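Local coordinates for designed helical repeat protein (Synthetic construct, PDB 5CWG), which has no known natural function, being a computationally designed scaffold that stacks helical repeats into an extended array, at residues N19-A30 with V67-S78. Residues are numbered along the deposited sequence; the frame is centred on the assembly and turned at random.
Sequences NAKRKGDDTEEA and VENAQREGYDIS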
loop_
_atom_site.group_PDB
_atom_site.type_symbol
_atom_site.label_atom_id
_atom_site.label_comp_id
_atom_site.label_asym_id
_atom_site.label_seq_id
_atom_site.Cartn_x
_atom_site.Cartn_y
_atom_site.Cartn_z
ATOM N N ASN A 19 -4.387 14.399 -13.519
ATOM C CA ASN A 19 -4.234 13.145 -14.234
ATOM C C ASN A 19 -5.507 12.751 -14.956
ATOM O O ASN A 19 -5.457 12.251 -16.087
ATOM C CB ASN A 19 -3.726 12.043 -13.310
ATOM C CG ASN A 19 -2.217 12.085 -13.154
ATOM O OD1 ASN A 19 -1.489 11.502 -13.956
ATOM N ND2 ASN A 19 -1.750 12.785 -12.141
ATOM N N ALA A 20 -6.643 12.985 -14.319
ATOM C CA ALA A 20 -7.914 12.731 -14.986
ATOM C C ALA A 20 -8.050 13.643 -16.215
ATOM O O ALA A 20 -8.418 13.192 -17.289
ATOM C CB ALA A 20 -9.058 12.957 -14.029
ATOM N N LYS A 21 -7.729 14.915 -16.057
ATOM C CA LYS A 21 -7.812 15.868 -17.153
ATOM C C LYS A 21 -6.899 15.444 -18.317
ATOM O O LYS A 21 -7.278 15.554 -19.479
ATOM C CB LYS A 21 -7.419 17.278 -16.658
ATOM C CG LYS A 21 -7.701 18.396 -17.641
ATOM C CD LYS A 21 -7.303 19.768 -17.087
ATOM C CE LYS A 21 -7.583 20.886 -18.097
ATOM N NZ LYS A 21 -7.209 22.243 -17.577
ATOM N N ARG A 22 -5.701 14.966 -17.992
ATOM C CA ARG A 22 -4.729 14.553 -19.004
ATOM C C ARG A 22 -5.307 13.508 -19.952
ATOM O O ARG A 22 -5.097 13.587 -21.173
ATOM C CB ARG A 22 -3.454 14.015 -18.334
ATOM C CG ARG A 22 -2.450 13.304 -19.246
ATOM C CD ARG A 22 -1.378 14.228 -19.773
ATOM N NE ARG A 22 -0.414 13.480 -20.582
ATOM C CZ ARG A 22 0.681 12.893 -20.107
ATOM N NH1 ARG A 22 0.990 12.972 -18.820
ATOM N NH2 ARG A 22 1.483 12.233 -20.931
ATOM N N LYS A 23 -6.043 12.536 -19.411
ATOM C CA LYS A 23 -6.556 11.448 -20.233
ATOM C C LYS A 23 -8.044 11.527 -20.523
ATOM O O LYS A 23 -8.592 10.619 -21.110
ATOM C CB LYS A 23 -6.139 10.090 -19.670
ATOM C CG LYS A 23 -6.700 9.747 -18.349
ATOM C CD LYS A 23 -6.307 8.316 -17.934
ATOM C CE LYS A 23 -7.166 7.268 -18.596
ATOM N NZ LYS A 23 -6.681 5.894 -18.326
ATOM N N GLY A 24 -8.682 12.635 -20.174
ATOM C CA GLY A 24 -10.090 12.812 -20.434
ATOM C C GLY A 24 -11.034 12.056 -19.505
ATOM O O GLY A 24 -12.185 11.889 -19.840
ATOM N N ASP A 25 -10.567 11.606 -18.340
ATOM C CA ASP A 25 -11.461 11.039 -17.333
ATOM C C ASP A 25 -12.201 12.198 -16.646
ATOM O O ASP A 25 -11.734 13.337 -16.625
ATOM C CB ASP A 25 -10.674 10.190 -16.324
ATOM C CG ASP A 25 -10.264 8.807 -16.856
ATOM O OD1 ASP A 25 -10.637 8.431 -17.991
ATOM O OD2 ASP A 25 -9.551 8.069 -16.124
ATOM N N ASP A 26 -13.362 11.908 -16.068
ATOM C CA ASP A 26 -14.203 12.948 -15.490
ATOM C C ASP A 26 -13.526 13.631 -14.301
ATOM O O ASP A 26 -13.152 12.970 -13.324
ATOM C CB ASP A 26 -15.523 12.359 -15.008
ATOM C CG ASP A 26 -16.528 13.423 -14.701
ATOM O OD1 ASP A 26 -16.511 13.920 -13.578
ATOM O OD2 ASP A 26 -17.312 13.797 -15.598
ATOM N N THR A 27 -13.370 14.946 -14.366
ATOM C CA THR A 27 -12.606 15.657 -13.345
ATOM C C THR A 27 -13.389 15.906 -12.060
ATOM O O THR A 27 -12.785 16.008 -11.006
ATOM C CB THR A 27 -12.013 16.992 -13.856
ATOM O OG1 THR A 27 -13.064 17.813 -14.364
ATOM C CG2 THR A 27 -10.957 16.752 -14.934
ATOM N N GLU A 28 -14.710 16.037 -12.151
ATOM C CA GLU A 28 -15.534 16.169 -10.942
ATOM C C GLU A 28 -15.517 14.874 -10.161
ATOM O O GLU A 28 -15.378 14.883 -8.937
ATOM C CB GLU A 28 -16.952 16.586 -11.299
ATOM C CG GLU A 28 -17.051 18.042 -11.740
ATOM C CD GLU A 28 -18.489 18.489 -11.955
ATOM O OE1 GLU A 28 -19.414 17.776 -11.503
ATOM O OE2 GLU A 28 -18.688 19.549 -12.587
ATOM N N GLU A 29 -15.599 13.750 -10.859
ATOM C CA GLU A 29 -15.478 12.446 -10.219
ATOM C C GLU A 29 -14.110 12.301 -9.567
ATOM O O GLU A 29 -13.985 11.808 -8.449
ATOM C CB GLU A 29 -15.735 11.302 -11.224
ATOM C CG GLU A 29 -15.627 9.937 -10.573
ATOM C CD GLU A 29 -15.685 8.762 -11.525
ATOM O OE1 GLU A 29 -15.947 8.950 -12.730
ATOM O OE2 GLU A 29 -15.474 7.623 -11.064
ATOM N N ALA A 30 -13.078 12.769 -10.258
ATOM C CA ALA A 30 -11.715 12.648 -9.765
ATOM C C ALA A 30 -11.512 13.472 -8.496
ATOM O O ALA A 30 -10.827 13.025 -7.554
ATOM C CB ALA A 30 -10.723 13.065 -10.850
ATOM N N VAL A 67 -1.959 6.526 -9.278
ATOM C CA VAL A 67 -2.705 7.372 -10.212
ATOM C C VAL A 67 -1.847 7.774 -11.424
ATOM O O VAL A 67 -2.317 7.729 -12.559
ATOM C CB VAL A 67 -3.279 8.619 -9.483
ATOM C CG1 VAL A 67 -3.620 9.737 -10.440
ATOM C CG2 VAL A 67 -4.443 8.213 -8.636
ATOM N N GLU A 68 -0.601 8.155 -11.191
ATOM C CA GLU A 68 0.270 8.534 -12.289
ATOM C C GLU A 68 0.529 7.341 -13.207
ATOM O O GLU A 68 0.541 7.470 -14.440
ATOM C CB GLU A 68 1.567 9.137 -11.743
ATOM C CG GLU A 68 1.309 10.521 -11.170
ATOM C CD GLU A 68 2.498 11.146 -10.464
ATOM O OE1 GLU A 68 3.437 10.429 -10.098
ATOM O OE2 GLU A 68 2.442 12.360 -10.197
ATOM N N ASN A 69 0.729 6.166 -12.638
ATOM C CA ASN A 69 0.904 4.987 -13.461
ATOM C C ASN A 69 -0.395 4.563 -14.141
ATOM O O ASN A 69 -0.360 3.957 -15.213
ATOM C CB ASN A 69 1.480 3.848 -12.638
ATOM C CG ASN A 69 2.513 3.066 -13.391
ATOM O OD1 ASN A 69 3.383 3.640 -14.067
ATOM N ND2 ASN A 69 2.446 1.759 -13.270
ATOM N N ALA A 70 -1.540 4.899 -13.552
ATOM C CA ALA A 70 -2.824 4.622 -14.190
ATOM C C ALA A 70 -2.948 5.451 -15.462
ATOM O O ALA A 70 -3.442 4.978 -16.478
ATOM C CB ALA A 70 -3.977 4.909 -13.223
ATOM N N GLN A 71 -2.497 6.691 -15.405
ATOM C CA GLN A 71 -2.559 7.572 -16.575
ATOM C C GLN A 71 -1.681 7.029 -17.710
ATOM O O GLN A 71 -2.041 7.115 -18.880
ATOM C CB GLN A 71 -2.145 8.994 -16.175
ATOM C CG GLN A 71 -2.164 10.002 -17.310
ATOM C CD GLN A 71 -0.876 9.936 -18.153
ATOM O OE1 GLN A 71 0.218 9.831 -17.598
ATOM N NE2 GLN A 71 -1.005 9.981 -19.483
ATOM N N ARG A 72 -0.540 6.448 -17.360
ATOM C CA ARG A 72 0.347 5.878 -18.379
ATOM C C ARG A 72 -0.106 4.546 -18.918
ATOM O O ARG A 72 0.217 4.185 -20.062
ATOM C CB ARG A 72 1.712 5.680 -17.753
ATOM C CG ARG A 72 2.417 6.987 -17.526
ATOM C CD ARG A 72 3.848 6.730 -17.204
ATOM N NE ARG A 72 3.986 6.224 -15.858
ATOM C CZ ARG A 72 4.146 7.016 -14.797
ATOM N NH1 ARG A 72 4.170 8.329 -14.939
ATOM N NH2 ARG A 72 4.276 6.503 -13.600
ATOM N N GLU A 73 -0.832 3.786 -18.107
ATOM C CA GLU A 73 -1.060 2.370 -18.390
ATOM C C GLU A 73 -2.490 1.997 -18.736
ATOM O O GLU A 73 -2.786 0.814 -18.911
ATOM C CB GLU A 73 -0.565 1.518 -17.216
ATOM C CG GLU A 73 0.912 1.629 -16.915
ATOM C CD GLU A 73 1.800 1.165 -18.048
ATOM O OE1 GLU A 73 1.352 0.378 -18.914
ATOM O OE2 GLU A 73 2.952 1.652 -18.094
ATOM N N GLY A 74 -3.365 2.981 -18.857
ATOM C CA GLY A 74 -4.730 2.724 -19.308
ATOM C C GLY A 74 -5.729 2.345 -18.232
ATOM O O GLY A 74 -6.659 1.582 -18.494
ATOM N N TYR A 75 -5.566 2.881 -17.026
ATOM C CA TYR A 75 -6.506 2.618 -15.944
ATOM C C TYR A 75 -7.298 3.866 -15.610
ATOM O O TYR A 75 -6.802 4.983 -15.679
ATOM C CB TYR A 75 -5.765 2.132 -14.706
ATOM C CG TYR A 75 -5.124 0.779 -14.848
ATOM C CD1 TYR A 75 -3.945 0.614 -15.569
ATOM C CD2 TYR A 75 -5.720 -0.348 -14.307
ATOM C CE1 TYR A 75 -3.377 -0.633 -15.721
ATOM C CE2 TYR A 75 -5.156 -1.594 -14.440
ATOM C CZ TYR A 75 -3.981 -1.735 -15.168
ATOM O OH TYR A 75 -3.387 -2.966 -15.341
ATOM N N ASP A 76 -8.538 3.653 -15.209
ATOM C CA ASP A 76 -9.383 4.762 -14.787
ATOM C C ASP A 76 -8.778 5.449 -13.570
ATOM O O ASP A 76 -8.427 4.799 -12.577
ATOM C CB ASP A 76 -10.782 4.250 -14.439
ATOM C CG ASP A 76 -11.725 5.364 -14.071
ATOM O OD1 ASP A 76 -12.325 5.957 -14.971
ATOM O OD2 ASP A 76 -11.849 5.662 -12.867
ATOM N N ILE A 77 -8.670 6.769 -13.631
ATOM C CA ILE A 77 -7.960 7.505 -12.596
ATOM C C ILE A 77 -8.668 7.417 -11.244
ATOM O O ILE A 77 -8.030 7.219 -10.223
ATOM C CB ILE A 77 -7.789 8.988 -13.001
ATOM C CG1 ILE A 77 -6.867 9.149 -14.233
ATOM C CG2 ILE A 77 -7.268 9.822 -11.840
ATOM C CD1 ILE A 77 -5.573 8.385 -14.185
ATOM N N SER A 78 -9.976 7.622 -11.229
ATOM C CA SER A 78 -10.694 7.622 -9.957
ATOM C C SER A 78 -10.679 6.244 -9.314
ATOM O O SER A 78 -10.498 6.126 -8.095
ATOM C CB SER A 78 -12.110 8.129 -10.157
ATOM O OG SER A 78 -12.135 9.512 -10.400
HETATM O O HOH W 1 0.902 13.960 -11.718
HETATM O O HOH W 2 -4.188 5.740 -19.712
HETATM O O HOH W 3 -11.402 5.802 -17.621
HETATM O O HOH W 4 -12.196 10.261 -12.950
HETATM O O HOH W 5 -13.615 8.309 -14.366
HETATM O O HOH W 6 -14.683 5.629 -12.437
#
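Helices 19-23 and 67-73 run side by side in the same direction, 6° apart with axes 9.8 Å from each other, and each turns back through a short loop into its next helix. Asn19 is a knob in a hole made by Val67, Glu68, Gln71 and Ile77. Its CB rests on Val67 CG1, and its OD1 lies 3.4 Å from Gln71 CB. Its ND2 bonds to Ile15 O and, through a water, reaches Glu68 OE2; the Glu68 carboxylate is also salt-bridged to Lys64. Gln71 NE2 lies over a face of the Arg22 guanidinium, but both side chains have two conformers, so this stacking is tentative.

Lys23 bends at chi3 (-80°), which brings its NZ over the loop of residues 74-76. There NZ donates to Tyr75 O at 2.8 Å, from above the carbonyl plane, and a water links it to Gln71 O. Its CD packs on Ile77 CD1 and CG1. With an alanine in its place, Tyr75 O would probably lose this donor and the end of Ile77 its cover.

Asp25 OD2 accepts a nearly straight bond from Ile77 N (2.9 Å, 167°), so the loop at 24-26 grips the start of helix 77-98. Asp76 N-caps that helix, its OD2 accepting from Glu79 N. Asp25 OD2 is also 3.7 Å from Asp76 OD1, a close approach of like charges that a water bonded to Asp25 OD1 and Asp76 OD1 probably eases. Ser78 OG sits 3.2 Å from Ala30 CA.

The contact joins the turn between helices 3-23 and 27-47 to that between helices 53-73 and 77-98. Ile77 and Ala30 also touch Val16 of helix 3-23, while Ala70 and Tyr75 reach on to Gln121 of helix 103-123.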